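Local coordinates for protein acetamidase (Bacillus halodurans, PDB 2II1) that probably hydrolyses carbon-nitrogen bonds other than peptide bonds in linear amides, and binds calcium ions, at residues T248-R253 and E259-L264; Q241-M246 and G269-S274; Q47-I52 and T91-L96. One frame throughout, in Å; residues are numbered along the deposited sequence.

How the contacts relate
Contacts 1 and 2 share helix 235-253 and lie with their centres 13 Å apart; contact 1, with helix 258-268, is nested inside the loop that contact 2 closes by bringing in strand 270-275. Contact 3 belongs to the first half of the chain, its centre 32 Å from contact 2 and 44 Å from contact 1. M263 of a neighbouring subunit packs on A92, so the dimer places the contact 1 helix of one chain against contact 3 of the other. Contact 3 lies near a bound calcium ion, about 9 Å from the T91 side chain; A251 of contact 1 belongs to a different calcium site, with no ion bound to this chain.

Contact 1: residues T248-R253 and E259-L264; sequences TFLANR and EEAGML
L250 and A261 meet through aliphatic carbons alone, with no flat group laid between them. The one ring of the two segments, F249, is turned to another surface, where it packs edge-to-face with F215 and also touches P216 and F292. What crosses from helix to helix is small. CB of L250 lies 4.0 Å from CB of A261, and one turn further along the second helix CD1 of L250 meets CD2 of L264 at 4.1 Å. The two leucine side chains cross at about a right angle, branch against branch. L264 reaches this position because its CG stands anti to the backbone N (chi1 -178°). Alanine at both A251 and A261 lets their CA atoms come within 6.1 Å, and the axes of the two short segments within 8.7 Å, at 135° between their directions.

L287 of strand 281-288 packs on both leucines, so they are covered from the sheet as well. On the dimer side, E259 OE2 accepts from the backbone N of N104 and of S105 of the second subunit. The carbonyl O of L250 bonds to OG1 of T254, in the short link between the helices. The whole is a splayed helical hairpin: A251, near the end of the first helix, and T254 and L256 in the link belong to a calcium site seen in this protein, although no ion is bound to this chain here.

Contact 2: residues Q241-M246 and G269-S274; sequences QATKNM and GDLYVS
L271 supplies one methyl, CD1, to everything that passes between this strand and the helix 241-246. The apolar part is slight: CD1 of L271 stands 4.5 Å from CB of A242. Closer is a methyl-to-hydroxyl contact, CD1 of L271 to OG1 of T243 at 3.6 Å, where the two side chains cross at about a right angle. The leucine's CG is anti to its backbone N (chi1 179°), which carries the methyls nearer the helix than the direction of the CB bond would suggest.

The hydrogen bonds are made within the helix and across the dimer, not between the two segments. T243 OG1 is paired with the carbonyl O of A239, one turn back in its own helix. Q241 NE2 donates to N245 OD1 over 2.9 Å, with an N-H...O angle of 157°; the donor is tilted 30° from the asparagine's carbonyl plane. D270 makes a salt bridge with K159 of the second subunit.

The chemistry is thus divided: the backbone of L271 and the carboxylate of D270 bond to the second subunit, whereas the L271 side chain meets the helix by van der Waals packing, against a threonine hydroxyl already bonded to A239 O.

Contact 3: residues Q47-I52 and T91-L96; sequences QALTSI and TAAPGL
L49 and T91 bring the two segments closest, with their CA atoms 6.8 Å apart. On the first segment, L49 opens a short 3-10 turn, 49-51, in which the carbonyl O of A48 takes two bonds from S51: one from the backbone N, and one of 2.6 Å from OG, which comes in the carbonyl plane, on a lone pair. The second segment leaves a strand at A92 and folds into a type II beta turn from A93 to L96, closed by L96 N bonding to A93 O at 3.0 Å. P94 and G95 fill its two central places, the glycine with the positive phi of 81° that this turn type uses.

That turn folds L96 back toward the same leucine that T91 and A93 face. CD2 of L49 meets all three of them: OG1 of T91 at 3.6 Å, CB of A93 at 4.1 Å and CD1 of L96, also at 4.1 Å. The leucines reach tip to tip, whereas L49 crosses T91 at about a right angle. A chi1 of 70° sets OG1 of T91 between its backbone N and carbonyl carbon, where it is the atom of that side chain nearest CD2 of L49.

F38, earlier in the same loop as L49, packs on both L49 and T91. Strand 87-92 is an edge strand, within this chain, of a four-stranded antiparallel sheet, and its neighbour 107-114 ties in both segments: T107 pairs with the backbone of A92, and T108 OG1 bonds to the carbonyl O of Q47.

Contact 1: residues T248-R253 and E259-L264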
ATOM      1  N   THR A 248     -13.982   7.337  10.899  1.00 12.91           N
ATOM      2  CA  THR A 248     -14.779   8.351  11.586  1.00 14.78           C
ATOM      3  C   THR A 248     -15.759   8.983  10.600  1.00 12.75           C
ATOM      4  O   THR A 248     -16.867   9.308  10.984  1.00 10.49           O
ATOM      5  CB  THR A 248     -13.927   9.439  12.299  1.00 16.92           C
ATOM      6  OG1 THR A 248     -13.128  10.146  11.346  1.00 19.36           O
ATOM      7  CG2 THR A 248     -13.020   8.838  13.376  1.00 12.46           C
ATOM      8  N   PHE A 249     -15.359   9.145   9.344  1.00 12.61           N
ATOM      9  CA  PHE A 249     -16.300   9.558   8.267  1.00 13.28           C
ATOM     10  C   PHE A 249     -17.537   8.627   8.128  1.00 13.41           C
ATOM     11  O   PHE A 249     -18.690   9.067   8.194  1.00 11.05           O
ATOM     12  CB  PHE A 249     -15.562   9.658   6.917  1.00 12.06           C
ATOM     13  CG  PHE A 249     -16.480   9.821   5.734  1.00 10.28           C
ATOM     14  CD1 PHE A 249     -17.493  10.769   5.748  1.00 12.72           C
ATOM     15  CD2 PHE A 249     -16.319   9.040   4.615  1.00 11.07           C
ATOM     16  CE1 PHE A 249     -18.357  10.909   4.631  1.00 12.60           C
ATOM     17  CE2 PHE A 249     -17.167   9.175   3.507  1.00 14.43           C
ATOM     18  CZ  PHE A 249     -18.188  10.121   3.526  1.00 16.87           C
ATOM     19  N   LEU A 250     -17.267   7.345   7.909  1.00 12.23           N
ATOM     20  CA  LEU A 250     -18.294   6.306   7.818  1.00 10.95           C
ATOM     21  C   LEU A 250     -19.191   6.250   9.074  1.00 11.44           C
ATOM     22  O   LEU A 250     -20.411   6.134   8.977  1.00 15.19           O
ATOM     23  CB  LEU A 250     -17.616   4.935   7.593  1.00  9.45           C
ATOM     24  CG  LEU A 250     -17.360   4.428   6.173  1.00 14.74           C
ATOM     25  CD1 LEU A 250     -16.744   3.016   6.195  1.00 14.58           C
ATOM     26  CD2 LEU A 250     -18.636   4.423   5.364  1.00 14.32           C
ATOM     27  N   ALA A 251     -18.581   6.342  10.248  1.00 11.88           N
ATOM     28  CA  ALA A 251     -19.314   6.297  11.494  1.00 12.47           C
ATOM     29  C   ALA A 251     -20.201   7.526  11.602  1.00 12.59           C
ATOM     30  O   ALA A 251     -21.407   7.392  11.785  1.00 13.03           O
ATOM     31  CB  ALA A 251     -18.365   6.212  12.651  1.00 12.04           C
ATOM     32  N   ASN A 252     -19.612   8.711  11.428  1.00 11.81           N
ATOM     33  CA  ASN A 252     -20.331   9.978  11.549  1.00 13.18           C
ATOM     34  C   ASN A 252     -21.452  10.176  10.542  1.00 13.42           C
ATOM     35  O   ASN A 252     -22.482  10.759  10.866  1.00 12.90           O
ATOM     36  CB  ASN A 252     -19.367  11.166  11.419  1.00 14.26           C
ATOM     37  CG  ASN A 252     -18.494  11.350  12.644  1.00 17.23           C
ATOM     38  OD1 ASN A 252     -18.727  10.738  13.685  1.00 21.35           O
ATOM     39  ND2 ASN A 252     -17.482  12.197  12.523  1.00 20.22           N
ATOM     40  N   ARG A 253     -21.238   9.709   9.320  1.00 12.96           N
ATOM     41  CA  ARG A 253     -22.119  10.015   8.223  1.00 15.45           C
ATOM     42  C   ARG A 253     -23.060   8.870   7.869  1.00 15.48           C
ATOM     43  O   ARG A 253     -23.931   9.051   7.040  1.00 16.29           O
ATOM     44  CB  ARG A 253     -21.287  10.420   6.996  1.00 18.42           C
ATOM     45  CG  ARG A 253     -20.629  11.793   7.125  1.00 23.52           C
ATOM     46  CD  ARG A 253     -21.658  12.889   6.861  1.00 33.53           C
ATOM     47  NE  ARG A 253     -21.083  14.233   6.790  1.00 41.30           N
ATOM     48  CZ  ARG A 253     -20.876  15.038   7.832  1.00 45.08           C
ATOM     49  NH1 ARG A 253     -21.176  14.663   9.071  1.00 53.08           N
ATOM     50  NH2 ARG A 253     -20.358  16.241   7.630  1.00 45.61           N
ATOM     51  N   GLU A 259     -17.229   0.688  15.621  1.00 10.53           N
ATOM     52  CA  GLU A 259     -16.848  -0.738  15.635  1.00  9.74           C
ATOM     53  C   GLU A 259     -17.205  -1.365  14.310  1.00  7.11           C
ATOM     54  O   GLU A 259     -16.376  -2.028  13.702  1.00 11.81           O
ATOM     55  CB  GLU A 259     -17.594  -1.487  16.740  1.00 11.52           C
ATOM     56  CG  GLU A 259     -17.209  -1.047  18.177  1.00 14.48           C
ATOM     57  CD  GLU A 259     -17.881   0.273  18.625  1.00 13.93           C
ATOM     58  OE1 GLU A 259     -18.877   0.702  18.015  1.00 11.46           O
ATOM     59  OE2 GLU A 259     -17.396   0.899  19.582  1.00 10.02           O
ATOM     60  N   GLU A 260     -18.454  -1.185  13.881  1.00  7.42           N
ATOM     61  CA  GLU A 260     -18.918  -1.695  12.578  1.00  8.08           C
ATOM     62  C   GLU A 260     -18.141  -1.136  11.378  1.00  7.88           C
ATOM     63  O   GLU A 260     -17.848  -1.866  10.410  1.00  8.77           O
ATOM     64  CB  GLU A 260     -20.402  -1.401  12.395  1.00  9.55           C
ATOM     65  CG  GLU A 260     -21.336  -2.261  13.259  1.00 14.42           C
ATOM     66  CD  GLU A 260     -22.805  -1.909  13.044  1.00  7.26           C
ATOM     67  OE1 GLU A 260     -23.105  -0.745  12.695  1.00  9.94           O
ATOM     68  OE2 GLU A 260     -23.658  -2.811  13.175  1.00 20.26           O
ATOM     69  N   ALA A 261     -17.843   0.154  11.425  1.00  6.71           N
ATOM     70  CA  ALA A 261     -17.026   0.798  10.398  1.00  5.65           C
ATOM     71  C   ALA A 261     -15.637   0.205  10.343  1.00  7.33           C
ATOM     72  O   ALA A 261     -15.148  -0.078   9.271  1.00  8.42           O
ATOM     73  CB  ALA A 261     -16.964   2.312  10.609  1.00  4.21           C
ATOM     74  N   GLY A 262     -15.008  -0.011  11.501  1.00  8.72           N
ATOM     75  CA  GLY A 262     -13.695  -0.628  11.572  1.00  7.74           C
ATOM     76  C   GLY A 262     -13.644  -2.051  11.028  1.00  8.72           C
ATOM     77  O   GLY A 262     -12.644  -2.446  10.425  1.00  8.46           O
HETATM   78  N   MSE A 263     -14.718  -2.815  11.245  1.00  7.06           N
HETATM   79  CA  MSE A 263     -14.844  -4.165  10.689  1.00  7.65           C
HETATM   80  C   MSE A 263     -14.977  -4.118   9.175  1.00  9.75           C
HETATM   81  O   MSE A 263     -14.374  -4.920   8.454  1.00  7.48           O
HETATM   82  CB  MSE A 263     -16.042  -4.884  11.292  1.00  7.41           C
HETATM   83  CG  MSE A 263     -15.808  -5.345  12.678  1.00 10.69           C
HETATM   84 SE   MSE A 263     -17.368  -6.219  13.374  0.75 18.80          SE
HETATM   85  CE  MSE A 263     -16.650  -6.618  15.219  1.00  9.32           C
ATOM     86  N   LEU A 264     -15.750  -3.165   8.689  1.00  8.03           N
ATOM     87  CA  LEU A 264     -15.913  -3.045   7.252  1.00 10.17           C
ATOM     88  C   LEU A 264     -14.573  -2.719   6.592  1.00  9.57           C
ATOM     89  O   LEU A 264     -14.253  -3.316   5.570  1.00  8.89           O
ATOM     90  CB  LEU A 264     -16.992  -2.024   6.873  1.00  8.22           C
ATOM     91  CG  LEU A 264     -17.213  -1.906   5.366  1.00  5.10           C
ATOM     92  CD1 LEU A 264     -17.837  -3.168   4.782  1.00 15.16           C
ATOM     93  CD2 LEU A 264     -18.052  -0.653   5.019  1.00  9.60           C
TER

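Contact 2: residues Q241-M246 and G269-S274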
ATOM      1  N   GLN A 241      -3.611   7.679  10.676  1.00  7.59           N
ATOM      2  CA  GLN A 241      -4.456   8.830  10.364  1.00  8.67           C
ATOM      3  C   GLN A 241      -5.373   8.630   9.144  1.00  9.02           C
ATOM      4  O   GLN A 241      -6.548   8.968   9.237  1.00 10.65           O
ATOM      5  CB  GLN A 241      -3.661  10.101  10.141  1.00  6.47           C
ATOM      6  CG  GLN A 241      -4.517  11.340  10.170  1.00 14.29           C
ATOM      7  CD  GLN A 241      -5.149  11.581  11.546  1.00 15.49           C
ATOM      8  OE1 GLN A 241      -4.455  11.606  12.558  1.00 16.40           O
ATOM      9  NE2 GLN A 241      -6.461  11.711  11.580  1.00 11.63           N
ATOM     10  N   ALA A 242      -4.870   8.139   8.010  1.00 10.17           N
ATOM     11  CA  ALA A 242      -5.738   7.892   6.847  1.00  9.90           C
ATOM     12  C   ALA A 242      -6.886   6.952   7.172  1.00 10.59           C
ATOM     13  O   ALA A 242      -8.012   7.103   6.648  1.00  9.52           O
ATOM     14  CB  ALA A 242      -4.940   7.309   5.636  1.00 11.37           C
ATOM     15  N   THR A 243      -6.555   5.926   7.947  1.00  8.44           N
ATOM     16  CA  THR A 243      -7.482   4.896   8.360  1.00 11.01           C
ATOM     17  C   THR A 243      -8.567   5.472   9.296  1.00  9.07           C
ATOM     18  O   THR A 243      -9.751   5.222   9.103  1.00  8.41           O
ATOM     19  CB  THR A 243      -6.730   3.694   9.029  1.00  8.87           C
ATOM     20  OG1 THR A 243      -5.727   3.209   8.126  1.00  7.16           O
ATOM     21  CG2 THR A 243      -7.699   2.570   9.394  1.00  7.01           C
ATOM     22  N   LYS A 244      -8.156   6.227  10.301  1.00 10.13           N
ATOM     23  CA  LYS A 244      -9.103   6.861  11.216  1.00 12.30           C
ATOM     24  C   LYS A 244     -10.025   7.864  10.548  1.00 11.96           C
ATOM     25  O   LYS A 244     -11.163   7.998  10.977  1.00 11.53           O
ATOM     26  CB  LYS A 244      -8.368   7.510  12.371  1.00 12.92           C
ATOM     27  CG  LYS A 244      -7.850   6.447  13.356  1.00 23.67           C
ATOM     28  CD  LYS A 244      -7.120   7.062  14.544  1.00 25.88           C
ATOM     29  CE  LYS A 244      -6.761   6.010  15.592  1.00 23.50           C
ATOM     30  NZ  LYS A 244      -6.506   6.645  16.921  1.00 25.67           N
ATOM     31  N   ASN A 245      -9.532   8.551   9.512  1.00  9.75           N
ATOM     32  CA  ASN A 245     -10.343   9.495   8.692  1.00 10.03           C
ATOM     33  C   ASN A 245     -11.478   8.815   7.926  1.00 10.11           C
ATOM     34  O   ASN A 245     -12.618   9.323   7.853  1.00 12.45           O
ATOM     35  CB  ASN A 245      -9.466  10.252   7.693  1.00  8.19           C
ATOM     36  CG  ASN A 245      -8.545  11.267   8.355  1.00 11.18           C
ATOM     37  OD1 ASN A 245      -8.548  11.414   9.571  1.00  7.68           O
ATOM     38  ND2 ASN A 245      -7.756  11.985   7.537  1.00  5.26           N
HETATM   39  N   MSE A 246     -11.168   7.668   7.353  1.00  8.16           N
HETATM   40  CA  MSE A 246     -12.200   6.843   6.723  1.00  9.72           C
HETATM   41  C   MSE A 246     -13.203   6.365   7.771  1.00  7.36           C
HETATM   42  O   MSE A 246     -14.411   6.534   7.627  1.00 11.26           O
HETATM   43  CB  MSE A 246     -11.570   5.652   5.985  1.00  8.61           C
HETATM   44  CG  MSE A 246     -12.587   4.865   5.176  1.00 11.99           C
HETATM   45 SE   MSE A 246     -13.463   5.946   3.783  0.75 17.74          SE
HETATM   46  CE  MSE A 246     -11.903   5.823   2.644  1.00  4.22           C
ATOM     47  N   GLY A 269     -11.675  -2.843   2.929  1.00  6.60           N
ATOM     48  CA  GLY A 269     -10.913  -1.709   2.451  1.00 11.23           C
ATOM     49  C   GLY A 269      -9.447  -2.021   2.373  1.00  9.28           C
ATOM     50  O   GLY A 269      -9.007  -3.040   2.890  1.00 11.86           O
ATOM     51  N   ASP A 270      -8.679  -1.137   1.742  1.00  9.49           N
ATOM     52  CA  ASP A 270      -7.220  -1.303   1.704  1.00 10.50           C
ATOM     53  C   ASP A 270      -6.447  -0.048   2.076  1.00  9.44           C
ATOM     54  O   ASP A 270      -6.772   1.052   1.626  1.00  9.24           O
ATOM     55  CB  ASP A 270      -6.801  -1.728   0.312  1.00  9.81           C
ATOM     56  CG  ASP A 270      -7.323  -3.092  -0.061  1.00 10.61           C
ATOM     57  OD1 ASP A 270      -6.731  -4.101   0.373  1.00 11.18           O
ATOM     58  OD2 ASP A 270      -8.313  -3.161  -0.819  1.00  9.86           O
ATOM     59  N   LEU A 271      -5.388  -0.224   2.866  1.00  7.85           N
ATOM     60  CA  LEU A 271      -4.499   0.848   3.212  1.00  8.55           C
ATOM     61  C   LEU A 271      -3.378   0.817   2.201  1.00  9.10           C
ATOM     62  O   LEU A 271      -2.739  -0.197   2.022  1.00  8.03           O
ATOM     63  CB  LEU A 271      -3.919   0.643   4.620  1.00  8.10           C
ATOM     64  CG  LEU A 271      -2.933   1.664   5.153  1.00 12.36           C
ATOM     65  CD1 LEU A 271      -3.571   3.038   5.280  1.00  9.81           C
ATOM     66  CD2 LEU A 271      -2.413   1.121   6.495  1.00 11.50           C
ATOM     67  N   TYR A 272      -3.139   1.957   1.564  1.00 12.37           N
ATOM     68  CA  TYR A 272      -2.090   2.117   0.566  1.00 12.35           C
ATOM     69  C   TYR A 272      -1.117   3.225   0.950  1.00 10.94           C
ATOM     70  O   TYR A 272      -1.442   4.137   1.709  1.00 11.66           O
ATOM     71  CB  TYR A 272      -2.690   2.493  -0.792  1.00 13.11           C
ATOM     72  CG  TYR A 272      -3.562   1.444  -1.457  1.00 12.12           C
ATOM     73  CD1 TYR A 272      -3.036   0.190  -1.813  1.00 13.97           C
ATOM     74  CD2 TYR A 272      -4.899   1.702  -1.745  1.00 11.31           C
ATOM     75  CE1 TYR A 272      -3.817  -0.770  -2.429  1.00 14.62           C
ATOM     76  CE2 TYR A 272      -5.690   0.748  -2.377  1.00  9.93           C
ATOM     77  CZ  TYR A 272      -5.141  -0.484  -2.708  1.00 13.98           C
ATOM     78  OH  TYR A 272      -5.915  -1.416  -3.332  1.00 14.34           O
ATOM     79  N   VAL A 273       0.057   3.130   0.347  1.00 10.01           N
ATOM     80  CA  VAL A 273       1.166   4.041   0.524  1.00 12.57           C
ATOM     81  C   VAL A 273       1.247   4.938  -0.701  1.00  9.46           C
ATOM     82  O   VAL A 273       1.220   4.446  -1.834  1.00 10.03           O
ATOM     83  CB  VAL A 273       2.487   3.239   0.656  1.00 14.45           C
ATOM     84  CG1 VAL A 273       3.694   4.110   0.396  1.00 12.50           C
ATOM     85  CG2 VAL A 273       2.579   2.528   2.024  1.00 15.88           C
ATOM     86  N   SER A 274       1.350   6.247  -0.484  1.00  9.01           N
ATOM     87  CA  SER A 274       1.495   7.188  -1.585  1.00  8.98           C
ATOM     88  C   SER A 274       2.962   7.395  -1.907  1.00 10.36           C
ATOM     89  O   SER A 274       3.380   7.147  -3.029  1.00  8.96           O
ATOM     90  CB  SER A 274       0.826   8.541  -1.289  1.00  8.08           C
ATOM     91  OG  SER A 274      -0.588   8.437  -1.391  1.00 13.98           O
TER

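Contact 3: residues Q47-I52 and T91-L96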
ATOM      1  N   GLN A  47      24.260  16.167 -16.136  1.00 22.41           N
ATOM      2  CA  GLN A  47      23.970  17.191 -15.127  1.00 23.80           C
ATOM      3  C   GLN A  47      23.718  16.501 -13.816  1.00 24.07           C
ATOM      4  O   GLN A  47      22.926  15.578 -13.753  1.00 24.69           O
ATOM      5  CB  GLN A  47      22.731  18.023 -15.472  1.00 23.85           C
ATOM      6  CG  GLN A  47      22.996  19.200 -16.353  1.00 23.62           C
ATOM      7  CD  GLN A  47      21.730  19.958 -16.639  1.00 29.16           C
ATOM      8  OE1 GLN A  47      21.106  19.763 -17.683  1.00 29.95           O
ATOM      9  NE2 GLN A  47      21.318  20.812 -15.697  1.00 32.98           N
ATOM     10  N   ALA A  48      24.403  16.948 -12.770  1.00 26.28           N
ATOM     11  CA  ALA A  48      24.150  16.436 -11.433  1.00 26.60           C
ATOM     12  C   ALA A  48      22.995  17.206 -10.784  1.00 25.98           C
ATOM     13  O   ALA A  48      22.896  18.438 -10.931  1.00 24.24           O
ATOM     14  CB  ALA A  48      25.411  16.531 -10.579  1.00 28.04           C
ATOM     15  N   LEU A  49      22.137  16.466 -10.073  1.00 25.60           N
ATOM     16  CA  LEU A  49      21.106  17.028  -9.181  1.00 24.80           C
ATOM     17  C   LEU A  49      21.664  18.137  -8.294  1.00 27.21           C
ATOM     18  O   LEU A  49      21.024  19.172  -8.087  1.00 28.86           O
ATOM     19  CB  LEU A  49      20.502  15.923  -8.294  1.00 23.88           C
ATOM     20  CG  LEU A  49      19.315  16.308  -7.403  1.00 20.10           C
ATOM     21  CD1 LEU A  49      18.217  16.965  -8.215  1.00 18.10           C
ATOM     22  CD2 LEU A  49      18.754  15.103  -6.652  1.00 22.78           C
ATOM     23  N   THR A  50      22.873  17.929  -7.794  1.00 27.16           N
ATOM     24  CA  THR A  50      23.541  18.909  -6.961  1.00 28.36           C
ATOM     25  C   THR A  50      24.139  20.097  -7.730  1.00 28.88           C
ATOM     26  O   THR A  50      24.793  20.933  -7.117  1.00 30.38           O
ATOM     27  CB  THR A  50      24.656  18.222  -6.126  1.00 29.19           C
ATOM     28  OG1 THR A  50      25.211  19.159  -5.204  1.00 32.94           O
ATOM     29  CG2 THR A  50      25.760  17.675  -7.026  1.00 23.84           C
ATOM     30  N   SER A  51      23.921  20.179  -9.048  1.00 28.20           N
ATOM     31  CA  SER A  51      24.382  21.313  -9.873  1.00 27.69           C
ATOM     32  C   SER A  51      23.280  22.351 -10.186  1.00 27.27           C
ATOM     33  O   SER A  51      23.553  23.388 -10.808  1.00 27.52           O
ATOM     34  CB  SER A  51      25.014  20.801 -11.184  1.00 28.42           C
ATOM     35  OG  SER A  51      24.029  20.418 -12.146  1.00 27.42           O
ATOM     36  N   ILE A  52      22.048  22.090  -9.742  1.00 26.97           N
ATOM     37  CA  ILE A  52      20.931  22.991 -10.029  1.00 25.52           C
ATOM     38  C   ILE A  52      20.602  23.894  -8.844  1.00 26.74           C
ATOM     39  O   ILE A  52      21.099  23.701  -7.732  1.00 25.97           O
ATOM     40  CB  ILE A  52      19.664  22.221 -10.491  1.00 26.27           C
ATOM     41  CG1 ILE A  52      18.942  21.581  -9.303  1.00 22.17           C
ATOM     42  CG2 ILE A  52      20.034  21.209 -11.578  1.00 18.53           C
ATOM     43  CD1 ILE A  52      17.841  20.649  -9.679  1.00 27.34           C
ATOM     44  N   THR A  91      16.352  11.247 -11.238  1.00 15.96           N
ATOM     45  CA  THR A  91      17.597  11.399 -10.528  1.00 17.23           C
ATOM     46  C   THR A  91      17.710  10.365  -9.367  1.00 18.58           C
ATOM     47  O   THR A  91      16.827  10.280  -8.502  1.00 16.34           O
ATOM     48  CB  THR A  91      17.736  12.850  -9.956  1.00 17.83           C
ATOM     49  OG1 THR A  91      16.802  13.043  -8.892  1.00 21.34           O
ATOM     50  CG2 THR A  91      17.498  13.889 -11.026  1.00  8.47           C
ATOM     51  N   ALA A  92      18.791   9.577  -9.389  1.00 18.54           N
ATOM     52  CA  ALA A  92      19.205   8.738  -8.256  1.00 19.65           C
ATOM     53  C   ALA A  92      20.360   9.434  -7.526  1.00 19.40           C
ATOM     54  O   ALA A  92      21.401   9.668  -8.139  1.00 17.30           O
ATOM     55  CB  ALA A  92      19.649   7.348  -8.742  1.00 18.83           C
ATOM     56  N   ALA A  93      20.162   9.753  -6.234  1.00 19.96           N
ATOM     57  CA  ALA A  93      21.159  10.467  -5.388  1.00 20.74           C
ATOM     58  C   ALA A  93      21.439   9.714  -4.091  1.00 19.35           C
ATOM     59  O   ALA A  93      20.530   9.553  -3.278  1.00 21.07           O
ATOM     60  CB  ALA A  93      20.671  11.880  -5.049  1.00 19.28           C
ATOM     61  N   PRO A  94      22.684   9.254  -3.893  1.00 18.68           N
ATOM     62  CA  PRO A  94      23.118   8.752  -2.587  1.00 17.90           C
ATOM     63  C   PRO A  94      22.725   9.731  -1.476  1.00 19.03           C
ATOM     64  O   PRO A  94      22.787  10.944  -1.684  1.00 19.24           O
ATOM     65  CB  PRO A  94      24.629   8.664  -2.754  1.00 16.93           C
ATOM     66  CG  PRO A  94      24.811   8.396  -4.179  1.00 15.90           C
ATOM     67  CD  PRO A  94      23.767   9.153  -4.886  1.00 18.82           C
ATOM     68  N   GLY A  95      22.284   9.216  -0.327  1.00 19.52           N
ATOM     69  CA  GLY A  95      21.710  10.059   0.744  1.00 18.29           C
ATOM     70  C   GLY A  95      20.254  10.486   0.629  1.00 16.71           C
ATOM     71  O   GLY A  95      19.708  11.068   1.564  1.00 11.62           O
ATOM     72  N   LEU A  96      19.600  10.218  -0.507  1.00 19.53           N
ATOM     73  CA  LEU A  96      18.176  10.562  -0.681  1.00 19.87           C
ATOM     74  C   LEU A  96      17.299   9.337  -1.018  1.00 17.46           C
ATOM     75  O   LEU A  96      17.729   8.408  -1.698  1.00 15.52           O
ATOM     76  CB  LEU A  96      17.952  11.625  -1.782  1.00 23.34           C
ATOM     77  CG  LEU A  96      18.480  13.057  -1.653  1.00 25.11           C
ATOM     78  CD1 LEU A  96      17.983  13.830  -2.860  1.00 25.54           C
ATOM     79  CD2 LEU A  96      18.046  13.755  -0.360  1.00 22.55           C
TER